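Local coordinates for aminopeptidase N family protein (PDB 4FGM) that probably acts as a zinc-dependent aminopeptidase of the M61 family, probably with a PDZ domain beside its metal-binding catalytic part, at residues E28-L33 with K65-N70; G117-P122 with D158-L163; D470-G475 with A489-S494; G543-I548 with E560-E565. One frame throughout, in Å; residues are numbered along the deposited sequence.

Interaction 1: E28-L33 with K65-N70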
loop_
_atom_site.group_PDB
_atom_site.type_symbol
_atom_site.label_atom_id
_atom_site.label_comp_id
_atom_site.label_asym_id
_atom_site.label_seq_id
_atom_site.Cartn_x
_atom_site.Cartn_y
_atom_site.Cartn_z
ATOM N N GLU A 28 -10.971 -38.609 -1.986
ATOM C CA GLU A 28 -9.660 -38.039 -2.285
ATOM C C GLU A 28 -9.764 -36.515 -2.147
ATOM O O GLU A 28 -9.488 -35.769 -3.087
ATOM C CB GLU A 28 -9.236 -38.413 -3.711
ATOM C CG GLU A 28 -9.284 -39.910 -4.032
ATOM C CD GLU A 28 -8.231 -40.725 -3.288
ATOM O OE1 GLU A 28 -7.035 -40.376 -3.372
ATOM O OE2 GLU A 28 -8.599 -41.721 -2.629
ATOM N N GLN A 29 -10.180 -36.072 -0.962
ATOM C CA GLN A 29 -10.354 -34.653 -0.649
ATOM C C GLN A 29 -9.044 -33.882 -0.776
ATOM O O GLN A 29 -7.986 -34.356 -0.342
ATOM C CB GLN A 29 -10.902 -34.505 0.781
ATOM C CG GLN A 29 -11.057 -33.073 1.273
ATOM C CD GLN A 29 -12.196 -32.319 0.604
ATOM O OE1 GLN A 29 -13.368 -32.684 0.735
ATOM N NE2 GLN A 29 -11.856 -31.251 -0.110
ATOM N N GLU A 30 -9.119 -32.693 -1.362
ATOM C CA GLU A 30 -7.937 -31.857 -1.530
ATOM C C GLU A 30 -7.971 -30.625 -0.635
ATOM O O GLU A 30 -9.031 -30.078 -0.344
ATOM C CB GLU A 30 -7.787 -31.417 -2.993
ATOM C CG GLU A 30 -7.445 -32.554 -3.944
ATOM C CD GLU A 30 -7.355 -32.105 -5.392
ATOM O OE1 GLU A 30 -7.583 -30.905 -5.671
ATOM O OE2 GLU A 30 -7.054 -32.960 -6.251
ATOM N N LEU A 31 -6.785 -30.204 -0.211
ATOM C CA LEU A 31 -6.612 -29.032 0.636
ATOM C C LEU A 31 -5.615 -28.130 -0.098
ATOM O O LEU A 31 -4.620 -28.617 -0.649
ATOM C CB LEU A 31 -6.028 -29.447 1.993
ATOM C CG LEU A 31 -6.729 -30.597 2.725
ATOM C CD1 LEU A 31 -5.886 -31.065 3.901
ATOM C CD2 LEU A 31 -8.093 -30.144 3.185
ATOM N N TRP A 32 -5.885 -26.829 -0.131
ATOM C CA TRP A 32 -4.975 -25.911 -0.802
ATOM C C TRP A 32 -4.802 -24.589 -0.060
ATOM O O TRP A 32 -5.646 -24.196 0.757
ATOM C CB TRP A 32 -5.437 -25.629 -2.240
ATOM C CG TRP A 32 -6.792 -24.989 -2.346
ATOM C CD1 TRP A 32 -7.992 -25.630 -2.410
ATOM C CD2 TRP A 32 -7.083 -23.585 -2.389
ATOM N NE1 TRP A 32 -9.015 -24.716 -2.492
ATOM C CE2 TRP A 32 -8.487 -23.452 -2.483
ATOM C CE3 TRP A 32 -6.294 -22.424 -2.359
ATOM C CZ2 TRP A 32 -9.124 -22.208 -2.543
ATOM C CZ3 TRP A 32 -6.929 -21.180 -2.419
ATOM C CH2 TRP A 32 -8.333 -21.086 -2.511
ATOM N N LEU A 33 -3.694 -23.910 -0.347
ATOM C CA LEU A 33 -3.406 -22.633 0.286
ATOM C C LEU A 33 -3.208 -21.557 -0.775
ATOM O O LEU A 33 -2.549 -21.779 -1.795
ATOM C CB LEU A 33 -2.154 -22.741 1.154
ATOM C CG LEU A 33 -1.976 -21.574 2.128
ATOM C CD1 LEU A 33 -3.056 -21.680 3.200
ATOM C CD2 LEU A 33 -0.579 -21.605 2.762
ATOM N N LYS A 65 -0.839 -36.852 0.912
ATOM C CA LYS A 65 0.344 -36.565 0.106
ATOM C C LYS A 65 0.233 -35.166 -0.476
ATOM O O LYS A 65 -0.869 -34.691 -0.768
ATOM C CB LYS A 65 0.505 -37.574 -1.042
ATOM C CG LYS A 65 -0.595 -37.510 -2.084
ATOM C CD LYS A 65 -0.084 -37.813 -3.496
ATOM C CE LYS A 65 -0.107 -39.296 -3.842
ATOM N NZ LYS A 65 0.824 -40.107 -3.010
ATOM N N GLN A 66 1.375 -34.500 -0.626
ATOM C CA GLN A 66 1.386 -33.163 -1.198
ATOM C C GLN A 66 1.514 -33.364 -2.705
ATOM O O GLN A 66 2.464 -33.994 -3.170
ATOM C CB GLN A 66 2.571 -32.364 -0.649
ATOM C CG GLN A 66 2.512 -30.885 -0.978
ATOM C CD GLN A 66 3.416 -30.044 -0.093
ATOM O OE1 GLN A 66 4.107 -30.558 0.790
ATOM N NE2 GLN A 66 3.411 -28.742 -0.326
ATOM N N ILE A 67 0.561 -32.849 -3.473
ATOM C CA ILE A 67 0.616 -33.047 -4.915
ATOM C C ILE A 67 1.132 -31.865 -5.723
ATOM O O ILE A 67 1.409 -32.005 -6.912
ATOM C CB ILE A 67 -0.753 -33.511 -5.476
ATOM C CG1 ILE A 67 -1.843 -32.501 -5.140
ATOM C CG2 ILE A 67 -1.103 -34.881 -4.899
ATOM C CD1 ILE A 67 -3.125 -32.735 -5.901
ATOM N N SER A 68 1.259 -30.707 -5.083
ATOM C CA SER A 68 1.812 -29.525 -5.747
ATOM C C SER A 68 2.414 -28.614 -4.676
ATOM O O SER A 68 2.437 -28.969 -3.499
ATOM C CB SER A 68 0.740 -28.774 -6.546
ATOM O OG SER A 68 -0.085 -27.994 -5.703
ATOM N N LYS A 69 2.887 -27.438 -5.071
ATOM C CA LYS A 69 3.495 -26.530 -4.106
ATOM C C LYS A 69 2.552 -26.064 -3.011
ATOM O O LYS A 69 2.999 -25.740 -1.912
ATOM C CB LYS A 69 4.069 -25.306 -4.810
ATOM C CG LYS A 69 3.025 -24.341 -5.359
ATOM C CD LYS A 69 3.702 -23.168 -6.066
ATOM C CE LYS A 69 2.694 -22.167 -6.576
ATOM N NZ LYS A 69 3.353 -20.978 -7.171
ATOM N N ASN A 70 1.254 -26.039 -3.298
ATOM C CA ASN A 70 0.283 -25.565 -2.319
ATOM C C ASN A 70 -0.965 -26.446 -2.207
ATOM O O ASN A 70 -2.011 -25.983 -1.752
ATOM C CB ASN A 70 -0.162 -24.168 -2.720
ATOM C CG ASN A 70 -1.118 -24.198 -3.886
ATOM O OD1 ASN A 70 -0.951 -24.994 -4.811
ATOM N ND2 ASN A 70 -2.124 -23.337 -3.856
#
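N70 meets L33 twice, once through its side chain and once through its backbone. N70 ND2 donates to L33 O at 2.6 Å, nearly straight (173° at the hydrogen). L33 O lies in the plane of the N70 amide, while ND2 approaches tilted 25° from the carbonyl plane of L33. In return L33 N donates to N70 O at 3.0 Å. The amide thus stands in for a backbone N-H and closes a small two-bond ring around L33. CG sits between the backbone N and the carbonyl carbon (chi1 75°), and from there ND2 reaches L33 O. The N70 carbonyl oxygen also takes a CA-H...O contact from W32 CA at 3.1 Å and lies 3.5 Å from W32 CB. An alanine here would remove the amide and would probably leave L33 O without this donor, the pairing then resting on the single bond from L33 N to N70 O. In the M61 N-terminal domain, strand 71-74 runs between these segments, pairing antiparallel with 30-32 on one hand and with 60-68 on the other; N70 lies in the link from 60-68 into 71-74. At the other end of the contact the E30 and I67 side chains cross at about a right angle, OE2 lying 4.0 Å from I67 CD1, while OE1 forms a salt bridge with R71 of the intervening strand. Farther out, strand 30-32 is fixed by backbone bonds of L31 with W72 and of W32 with A114. Q29 NE2 donates to E30 O at 3.1 Å, and K69 NZ is tied to D45 by a salt bridge.

Interaction 2: G117-P122 with D158-L163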
loop_
_atom_site.group_PDB
_atom_site.type_symbol
_atom_site.label_atom_id
_atom_site.label_comp_id
_atom_site.label_asym_id
_atom_site.label_seq_id
_atom_site.Cartn_x
_atom_site.Cartn_y
_atom_site.Cartn_z
ATOM N N GLY A 117 -13.804 -27.474 -2.623
ATOM C CA GLY A 117 -15.217 -27.744 -2.800
ATOM C C GLY A 117 -16.110 -27.352 -1.639
ATOM O O GLY A 117 -17.321 -27.240 -1.803
ATOM N N GLN A 118 -15.529 -27.150 -0.463
ATOM C CA GLN A 118 -16.315 -26.767 0.707
ATOM C C GLN A 118 -15.890 -25.379 1.160
ATOM O O GLN A 118 -16.052 -24.996 2.314
ATOM C CB GLN A 118 -16.103 -27.780 1.828
ATOM C CG GLN A 118 -16.476 -29.191 1.437
ATOM C CD GLN A 118 -16.257 -30.179 2.558
ATOM O OE1 GLN A 118 -16.812 -30.029 3.649
ATOM N NE2 GLN A 118 -15.446 -31.204 2.296
ATOM N N THR A 119 -15.364 -24.628 0.207
ATOM C CA THR A 119 -14.865 -23.285 0.433
ATOM C C THR A 119 -15.937 -22.200 0.636
ATOM O O THR A 119 -15.636 -21.122 1.158
ATOM C CB THR A 119 -13.904 -22.919 -0.731
ATOM O OG1 THR A 119 -12.614 -22.584 -0.192
ATOM C CG2 THR A 119 -14.469 -21.791 -1.585
ATOM N N ASP A 120 -17.180 -22.478 0.241
ATOM C CA ASP A 120 -18.260 -21.501 0.415
ATOM C C ASP A 120 -18.975 -21.670 1.753
ATOM O O ASP A 120 -19.856 -20.882 2.103
ATOM C CB ASP A 120 -19.285 -21.597 -0.721
ATOM C CG ASP A 120 -18.736 -21.099 -2.049
ATOM O OD1 ASP A 120 -17.803 -20.263 -2.034
ATOM O OD2 ASP A 120 -19.247 -21.528 -3.104
ATOM N N LEU A 121 -18.589 -22.696 2.502
ATOM C CA LEU A 121 -19.191 -22.953 3.801
ATOM C C LEU A 121 -18.533 -22.100 4.886
ATOM O O LEU A 121 -17.393 -21.644 4.735
ATOM C CB LEU A 121 -19.051 -24.432 4.161
ATOM C CG LEU A 121 -19.669 -25.410 3.156
ATOM C CD1 LEU A 121 -19.369 -26.848 3.578
ATOM C CD2 LEU A 121 -21.169 -25.159 3.063
ATOM N N PRO A 122 -19.252 -21.874 5.997
ATOM C CA PRO A 122 -18.750 -21.079 7.117
ATOM C C PRO A 122 -17.459 -21.645 7.697
ATOM O O PRO A 122 -17.234 -22.860 7.684
ATOM C CB PRO A 122 -19.898 -21.135 8.120
ATOM C CG PRO A 122 -21.100 -21.227 7.240
ATOM C CD PRO A 122 -20.664 -22.236 6.210
ATOM N N ASP A 158 -18.333 -16.114 7.349
ATOM C CA ASP A 158 -19.338 -16.722 6.488
ATOM C C ASP A 158 -18.785 -17.732 5.488
ATOM O O ASP A 158 -19.494 -18.637 5.059
ATOM C CB ASP A 158 -20.129 -15.640 5.749
ATOM C CG ASP A 158 -20.941 -14.766 6.692
ATOM O OD1 ASP A 158 -21.256 -15.227 7.810
ATOM O OD2 ASP A 158 -21.278 -13.625 6.311
ATOM N N ASN A 159 -17.516 -17.590 5.129
ATOM C CA ASN A 159 -16.886 -18.495 4.165
ATOM C C ASN A 159 -15.368 -18.285 4.123
ATOM O O ASN A 159 -14.844 -17.344 4.726
ATOM C CB ASN A 159 -17.475 -18.261 2.774
ATOM C CG ASN A 159 -17.488 -16.798 2.397
ATOM O OD1 ASN A 159 -16.457 -16.124 2.455
ATOM N ND2 ASN A 159 -18.657 -16.294 2.014
ATOM N N TYR A 160 -14.664 -19.152 3.403
ATOM C CA TYR A 160 -13.217 -19.047 3.326
ATOM C C TYR A 160 -12.749 -17.657 2.897
ATOM O O TYR A 160 -11.785 -17.124 3.448
ATOM C CB TYR A 160 -12.645 -20.089 2.369
ATOM C CG TYR A 160 -11.139 -20.161 2.425
ATOM C CD1 TYR A 160 -10.488 -20.709 3.536
ATOM C CD2 TYR A 160 -10.357 -19.650 1.394
ATOM C CE1 TYR A 160 -9.096 -20.742 3.617
ATOM C CE2 TYR A 160 -8.961 -19.676 1.465
ATOM C CZ TYR A 160 -8.341 -20.223 2.581
ATOM O OH TYR A 160 -6.972 -20.228 2.681
ATOM N N ASP A 161 -13.435 -17.073 1.918
ATOM C CA ASP A 161 -13.082 -15.752 1.414
ATOM C C ASP A 161 -13.102 -14.713 2.524
ATOM O O ASP A 161 -12.251 -13.824 2.577
ATOM C CB ASP A 161 -14.048 -15.316 0.317
ATOM C CG ASP A 161 -13.702 -13.952 -0.245
ATOM O OD1 ASP A 161 -12.704 -13.845 -0.989
ATOM O OD2 ASP A 161 -14.419 -12.984 0.074
ATOM N N ALA A 162 -14.086 -14.824 3.407
ATOM C CA ALA A 162 -14.196 -13.887 4.514
ATOM C C ALA A 162 -13.106 -14.201 5.531
ATOM O O ALA A 162 -12.457 -13.299 6.058
ATOM C CB ALA A 162 -15.568 -13.993 5.158
ATOM N N LEU A 163 -12.895 -15.487 5.786
ATOM C CA LEU A 163 -11.885 -15.920 6.742
ATOM C C LEU A 163 -10.516 -15.298 6.481
ATOM O O LEU A 163 -9.860 -14.796 7.397
ATOM C CB LEU A 163 -11.739 -17.441 6.701
ATOM C CG LEU A 163 -10.625 -18.024 7.581
ATOM C CD1 LEU A 163 -11.033 -17.930 9.048
ATOM C CD2 LEU A 163 -10.378 -19.477 7.202
HETATM O O HOH W 1 -15.238 -18.507 -0.118
HETATM O O HOH W 2 -20.886 -18.507 1.162
#
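T119 and Y160 join the loop 117-122 to the N-terminus of the short helix 160-163, for which N159 is the N-cap. Hydrogen bonds come first. Y160 N donates to T119 O at 3.1 Å, so the loop carbonyl serves the first helical N-H. N159 OD1 serves the third, accepting from A162 N at 2.9 Å. Chi1 of N159 (50°) sets CG between the backbone N and the carbonyl carbon, and from there OD1 faces A162 N in the capping bond. Water supplies the second: water 1 accepts from D161 N and donates to T119 O, giving that oxygen two donors. Water 2 makes a second bridge, donating to D120 O at 2.8 Å and accepting from N159 ND2. The carbonyls are presented by a type I turn from Q118 to L121. Two CA-H...O contacts lie at and just after its end: the N159 CA-H points almost straight at L121 O, with CA 3.2 Å away (169° at the hydrogen), and P122 CA lies 3.3 Å from D158 O. D158 itself turns its carboxylate to R156 in a salt bridge, while the Y160 hydroxyl reaches C112 O. Packing is slighter, with N159 CB resting against D120 O at 3.6 Å. Beside the root of the tyrosine, T119 OG1 is buried 3.6 Å from Y160 CB, with no hydrogen-bonding partner in the model.

Interaction 3: D470-G475 with A489-S494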
loop_
_atom_site.group_PDB
_atom_site.type_symbol
_atom_site.label_atom_id
_atom_site.label_comp_id
_atom_site.label_asym_id
_atom_site.label_seq_id
_atom_site.Cartn_x
_atom_site.Cartn_y
_atom_site.Cartn_z
ATOM N N ASP A 470 19.253 18.267 -4.627
ATOM C CA ASP A 470 20.145 17.146 -4.920
ATOM C C ASP A 470 19.346 16.041 -5.615
ATOM O O ASP A 470 18.120 16.111 -5.687
ATOM C CB ASP A 470 20.836 16.616 -3.646
ATOM C CG ASP A 470 19.885 15.897 -2.695
ATOM O OD1 ASP A 470 20.301 15.602 -1.557
ATOM O OD2 ASP A 470 18.734 15.610 -3.076
ATOM N N ASP A 471 20.041 15.037 -6.138
ATOM C CA ASP A 471 19.413 13.931 -6.850
ATOM C C ASP A 471 18.348 13.169 -6.062
ATOM O O ASP A 471 17.450 12.568 -6.653
ATOM C CB ASP A 471 20.489 12.937 -7.303
ATOM C CG ASP A 471 21.329 13.460 -8.456
ATOM O OD1 ASP A 471 20.839 13.439 -9.608
ATOM O OD2 ASP A 471 22.478 13.889 -8.209
ATOM N N ASN A 472 18.447 13.193 -4.736
ATOM C CA ASN A 472 17.511 12.462 -3.891
ATOM C C ASN A 472 16.422 13.315 -3.247
ATOM O O ASN A 472 15.737 12.855 -2.332
ATOM C CB ASN A 472 18.280 11.741 -2.782
ATOM C CG ASN A 472 19.521 11.044 -3.289
ATOM O OD1 ASN A 472 19.458 10.205 -4.190
ATOM N ND2 ASN A 472 20.664 11.385 -2.705
ATOM N N SER A 473 16.251 14.543 -3.721
ATOM C CA SER A 473 15.259 15.433 -3.132
ATOM C C SER A 473 14.166 15.913 -4.064
ATOM O O SER A 473 13.697 17.038 -3.928
ATOM C CB SER A 473 15.950 16.654 -2.514
ATOM O OG SER A 473 16.703 16.298 -1.367
ATOM N N VAL A 474 13.750 15.081 -5.008
ATOM C CA VAL A 474 12.686 15.496 -5.916
ATOM C C VAL A 474 11.410 15.676 -5.094
ATOM O O VAL A 474 10.767 14.700 -4.710
ATOM C CB VAL A 474 12.449 14.444 -7.031
ATOM C CG1 VAL A 474 11.386 14.935 -7.996
ATOM C CG2 VAL A 474 13.744 14.181 -7.781
ATOM N N GLY A 475 11.051 16.916 -4.786
ATOM C CA GLY A 475 9.851 17.105 -3.998
ATOM C C GLY A 475 8.861 18.069 -4.606
ATOM O O GLY A 475 8.885 18.325 -5.817
ATOM N N ALA A 489 20.889 10.514 -11.070
ATOM C CA ALA A 489 20.900 9.223 -10.400
ATOM C C ALA A 489 20.658 9.368 -8.901
ATOM O O ALA A 489 21.149 10.303 -8.266
ATOM C CB ALA A 489 22.246 8.526 -10.639
ATOM N N LYS A 490 19.902 8.441 -8.329
ATOM C CA LYS A 490 19.651 8.479 -6.896
ATOM C C LYS A 490 20.780 7.728 -6.197
ATOM O O LYS A 490 21.374 6.821 -6.771
ATOM C CB LYS A 490 18.308 7.833 -6.560
ATOM C CG LYS A 490 17.096 8.696 -6.867
ATOM C CD LYS A 490 15.822 8.000 -6.431
ATOM C CE LYS A 490 15.866 7.656 -4.951
ATOM N NZ LYS A 490 14.692 6.844 -4.535
ATOM N N TYR A 491 21.080 8.108 -4.960
ATOM C CA TYR A 491 22.141 7.454 -4.223
ATOM C C TYR A 491 21.962 7.558 -2.722
ATOM O O TYR A 491 21.206 8.394 -2.225
ATOM C CB TYR A 491 23.494 8.043 -4.627
ATOM C CG TYR A 491 23.633 9.534 -4.404
ATOM C CD1 TYR A 491 23.990 10.049 -3.155
ATOM C CD2 TYR A 491 23.389 10.436 -5.442
ATOM C CE1 TYR A 491 24.098 11.432 -2.946
ATOM C CE2 TYR A 491 23.493 11.813 -5.244
ATOM C CZ TYR A 491 23.846 12.305 -4.001
ATOM O OH TYR A 491 23.951 13.665 -3.815
ATOM N N LYS A 492 22.664 6.685 -2.014
ATOM C CA LYS A 492 22.648 6.647 -0.564
ATOM C C LYS A 492 24.065 7.021 -0.128
ATOM O O LYS A 492 25.013 6.257 -0.348
ATOM C CB LYS A 492 22.278 5.235 -0.087
ATOM C CG LYS A 492 22.529 4.959 1.386
ATOM C CD LYS A 492 21.851 5.974 2.280
ATOM C CE LYS A 492 22.182 5.704 3.739
ATOM N NZ LYS A 492 22.180 6.961 4.541
ATOM N N ALA A 493 24.204 8.204 0.470
ATOM C CA ALA A 493 25.504 8.701 0.921
ATOM C C ALA A 493 25.873 8.277 2.332
ATOM O O ALA A 493 25.024 8.198 3.211
ATOM C CB ALA A 493 25.540 10.218 0.824
ATOM N N SER A 494 27.156 8.018 2.538
ATOM C CA SER A 494 27.672 7.611 3.838
ATOM C C SER A 494 29.148 7.972 3.823
ATOM O O SER A 494 29.681 8.371 2.794
ATOM C CB SER A 494 27.525 6.098 4.032
ATOM O OG SER A 494 28.473 5.400 3.238
HETATM O O HOH W 3 23.043 15.094 -6.038
#
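N472 reaches across to Y491 and meets both its backbone and its ring. From CB the side chain leaves with CG beside the backbone N, anti to the carbonyl carbon (chi1 -45°). CG then lies 3.3 Å from Y491 O. OD1 accepts from Y491 N at 2.8 Å in a straight bond (165° at the hydrogen) and also rests against K490, 3.5 Å from its CB. ND2, at the tip, sits over the centre of the Y491 ring, 3.4 Å above the plane, the amide standing steeply on it (74° between planes). D471 comes to the ring's edge, OD2 3.8 Å from CE2. Water 3, in the same plane, joins D471 N and OD2 to Y491 OH. D471 OD1 accepts from A489 N at 3.3 Å from above the carboxylate plane, and its carboxylate also takes the N-H groups of F487 and G488. Both residues ride on a type I turn from D470 to S473, where S473 OG donates to D470 OD2 at 2.7 Å. This loop thus docks on strand 489-494, the outer strand of a sheet that is probably the PDZ domain's, paired antiparallel with 497-503, while V474 beyond the turn packs on helix 326-342.

Interaction 4: G543-I548 with E560-E565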
loop_
_atom_site.group_PDB
_atom_site.type_symbol
_atom_site.label_atom_id
_atom_site.label_comp_id
_atom_site.label_asym_id
_atom_site.label_seq_id
_atom_site.Cartn_x
_atom_site.Cartn_y
_atom_site.Cartn_z
ATOM N N GLY A 543 28.448 21.361 -18.512
ATOM C CA GLY A 543 29.559 21.444 -19.440
ATOM C C GLY A 543 30.894 21.105 -18.798
ATOM O O GLY A 543 31.846 20.759 -19.495
ATOM N N ASP A 544 30.980 21.206 -17.474
ATOM C CA ASP A 544 32.227 20.883 -16.800
ATOM C C ASP A 544 32.434 19.375 -16.784
ATOM O O ASP A 544 31.481 18.600 -16.706
ATOM C CB ASP A 544 32.229 21.408 -15.361
ATOM C CG ASP A 544 32.364 22.915 -15.287
ATOM O OD1 ASP A 544 32.869 23.511 -16.259
ATOM O OD2 ASP A 544 31.984 23.502 -14.252
ATOM N N THR A 545 33.688 18.957 -16.867
ATOM C CA THR A 545 34.002 17.541 -16.842
ATOM C C THR A 545 34.904 17.198 -15.662
ATOM O O THR A 545 35.858 17.910 -15.370
ATOM C CB THR A 545 34.695 17.102 -18.138
ATOM O OG1 THR A 545 33.832 17.376 -19.247
ATOM C CG2 THR A 545 35.004 15.597 -18.095
ATOM N N VAL A 546 34.572 16.109 -14.980
ATOM C CA VAL A 546 35.350 15.643 -13.844
ATOM C C VAL A 546 35.517 14.139 -13.954
ATOM O O VAL A 546 34.786 13.464 -14.688
ATOM C CB VAL A 546 34.659 15.943 -12.506
ATOM C CG1 VAL A 546 34.486 17.443 -12.327
ATOM C CG2 VAL A 546 33.318 15.224 -12.443
ATOM N N THR A 547 36.491 13.619 -13.225
ATOM C CA THR A 547 36.745 12.196 -13.218
ATOM C C THR A 547 36.012 11.608 -12.021
ATOM O O THR A 547 35.972 12.214 -10.952
ATOM C CB THR A 547 38.256 11.922 -13.116
ATOM O OG1 THR A 547 38.895 12.408 -14.301
ATOM C CG2 THR A 547 38.532 10.427 -12.975
ATOM N N ILE A 548 35.403 10.444 -12.212
ATOM C CA ILE A 548 34.682 9.793 -11.130
ATOM C C ILE A 548 35.362 8.466 -10.853
ATOM O O ILE A 548 35.701 7.740 -11.788
ATOM C CB ILE A 548 33.219 9.465 -11.509
ATOM C CG1 ILE A 548 32.453 10.738 -11.884
ATOM C CG2 ILE A 548 32.553 8.702 -10.353
ATOM C CD1 ILE A 548 32.275 11.714 -10.763
ATOM N N GLU A 560 34.874 9.213 -16.705
ATOM C CA GLU A 560 34.833 10.629 -17.028
ATOM C C GLU A 560 33.358 11.025 -17.094
ATOM O O GLU A 560 32.553 10.365 -17.754
ATOM C CB GLU A 560 35.519 10.915 -18.372
ATOM C CG GLU A 560 35.175 12.295 -18.937
ATOM C CD GLU A 560 36.001 12.680 -20.160
ATOM O OE1 GLU A 560 37.219 12.916 -20.010
ATOM O OE2 GLU A 560 35.427 12.751 -21.271
ATOM N N LEU A 561 32.999 12.092 -16.394
ATOM C CA LEU A 561 31.619 12.550 -16.398
ATOM C C LEU A 561 31.490 14.035 -16.743
ATOM O O LEU A 561 32.239 14.884 -16.242
ATOM C CB LEU A 561 30.974 12.255 -15.033
ATOM C CG LEU A 561 29.528 12.692 -14.790
ATOM C CD1 LEU A 561 28.948 11.870 -13.654
ATOM C CD2 LEU A 561 29.464 14.188 -14.465
ATOM N N THR A 562 30.544 14.345 -17.618
ATOM C CA THR A 562 30.309 15.729 -18.001
ATOM C C THR A 562 28.919 16.099 -17.521
ATOM O O THR A 562 27.933 15.499 -17.939
ATOM C CB THR A 562 30.398 15.926 -19.525
ATOM O OG1 THR A 562 31.691 15.510 -19.984
ATOM C CG2 THR A 562 30.199 17.403 -19.873
ATOM N N TRP A 563 28.852 17.083 -16.631
ATOM C CA TRP A 563 27.581 17.519 -16.064
ATOM C C TRP A 563 26.656 18.084 -17.117
ATOM O O TRP A 563 27.005 19.043 -17.804
ATOM C CB TRP A 563 27.813 18.577 -14.985
ATOM C CG TRP A 563 28.689 18.109 -13.878
ATOM C CD1 TRP A 563 29.992 18.451 -13.661
ATOM C CD2 TRP A 563 28.331 17.195 -12.831
ATOM N NE1 TRP A 563 30.467 17.812 -12.539
ATOM C CE2 TRP A 563 29.469 17.037 -12.011
ATOM C CE3 TRP A 563 27.157 16.500 -12.506
ATOM C CZ2 TRP A 563 29.470 16.201 -10.888
ATOM C CZ3 TRP A 563 27.157 15.671 -11.392
ATOM C CH2 TRP A 563 28.307 15.531 -10.594
ATOM N N GLN A 564 25.475 17.491 -17.239
ATOM C CA GLN A 564 24.490 17.954 -18.207
ATOM C C GLN A 564 23.662 19.063 -17.589
ATOM O O GLN A 564 23.825 19.401 -16.416
ATOM C CB GLN A 564 23.529 16.828 -18.606
ATOM C CG GLN A 564 24.097 15.732 -19.473
ATOM C CD GLN A 564 23.049 14.670 -19.793
ATOM O OE1 GLN A 564 21.929 14.704 -19.273
ATOM N NE2 GLN A 564 23.412 13.719 -20.643
ATOM N N GLU A 565 22.773 19.630 -18.396
ATOM C CA GLU A 565 21.863 20.659 -17.925
ATOM C C GLU A 565 20.845 19.809 -17.160
ATOM O O GLU A 565 20.072 19.063 -17.764
ATOM C CB GLU A 565 21.200 21.355 -19.114
ATOM C CG GLU A 565 20.336 22.543 -18.738
ATOM C CD GLU A 565 21.135 23.667 -18.107
ATOM O OE1 GLU A 565 22.028 24.217 -18.790
ATOM O OE2 GLU A 565 20.872 23.999 -16.929
#
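The indole of W563 is met obliquely from the other strand by V546 CG2, 3.9 Å from NE1, and by D544 O, 3.4 Å from CD1. From its own segment L561 CD2 lies over the centre of one face, 3.6 Å above the plane. The Y540 ring stacks with the indole and F487 meets it edge-to-face. W563 CG is anti to the carbonyl carbon (chi1 -58°), and the indole lies against V546 and L561. I548 CG1 continues this apolar surface, 3.8 Å from L561 CB. An alanine in place of W563 would probably open a gap beside L561 and V546 and leave Y540 and F487 without their ring partner. The other surface is polar: T545 OG1 and T562 OG1 share a hydrogen bond of 2.9 Å across a non-hydrogen-bonded pair, and T545 CG2 packs diagonally on E560 CG at 3.4 Å. V546 and L561 form the hydrogen-bonded pair, with V546 N to L561 O 2.9 Å and L561 N to V546 O 2.8 Å. Past the strand ends the pairing goes on through W563 N to D544 O and G543 N to W563 O. The D544 carboxylate folds back to I541 N. The whole is a beta hairpin, strands 545-552 and 555-562, with one apolar and one polar face, at the end of an antiparallel sheet, consistent with a PDZ domain.

Overall arrangement
Interactions 1 and 2 belong to the M61 N-terminal domain, their centres about 17 Å apart, and they touch: W32 CZ2 lies 4.2 Å from T119 OG1, and Q118 NE2 makes a weak hydrogen bond to Q29 OE1. Interactions 3 and 4 both reach the same sheet, probably that of a PDZ domain, centres about 18 Å and nearest atoms about 6 Å apart; F487 touches both, its N-H bonded to D471 and its ring edge-to-face with W563. The two pairs are remote, with about 48 Å between the centres of 2 and 3, which lie on opposite sides of the chain's centre. All four lie away from the zinc site of H273, H277 and E307 and its bound maleic acid.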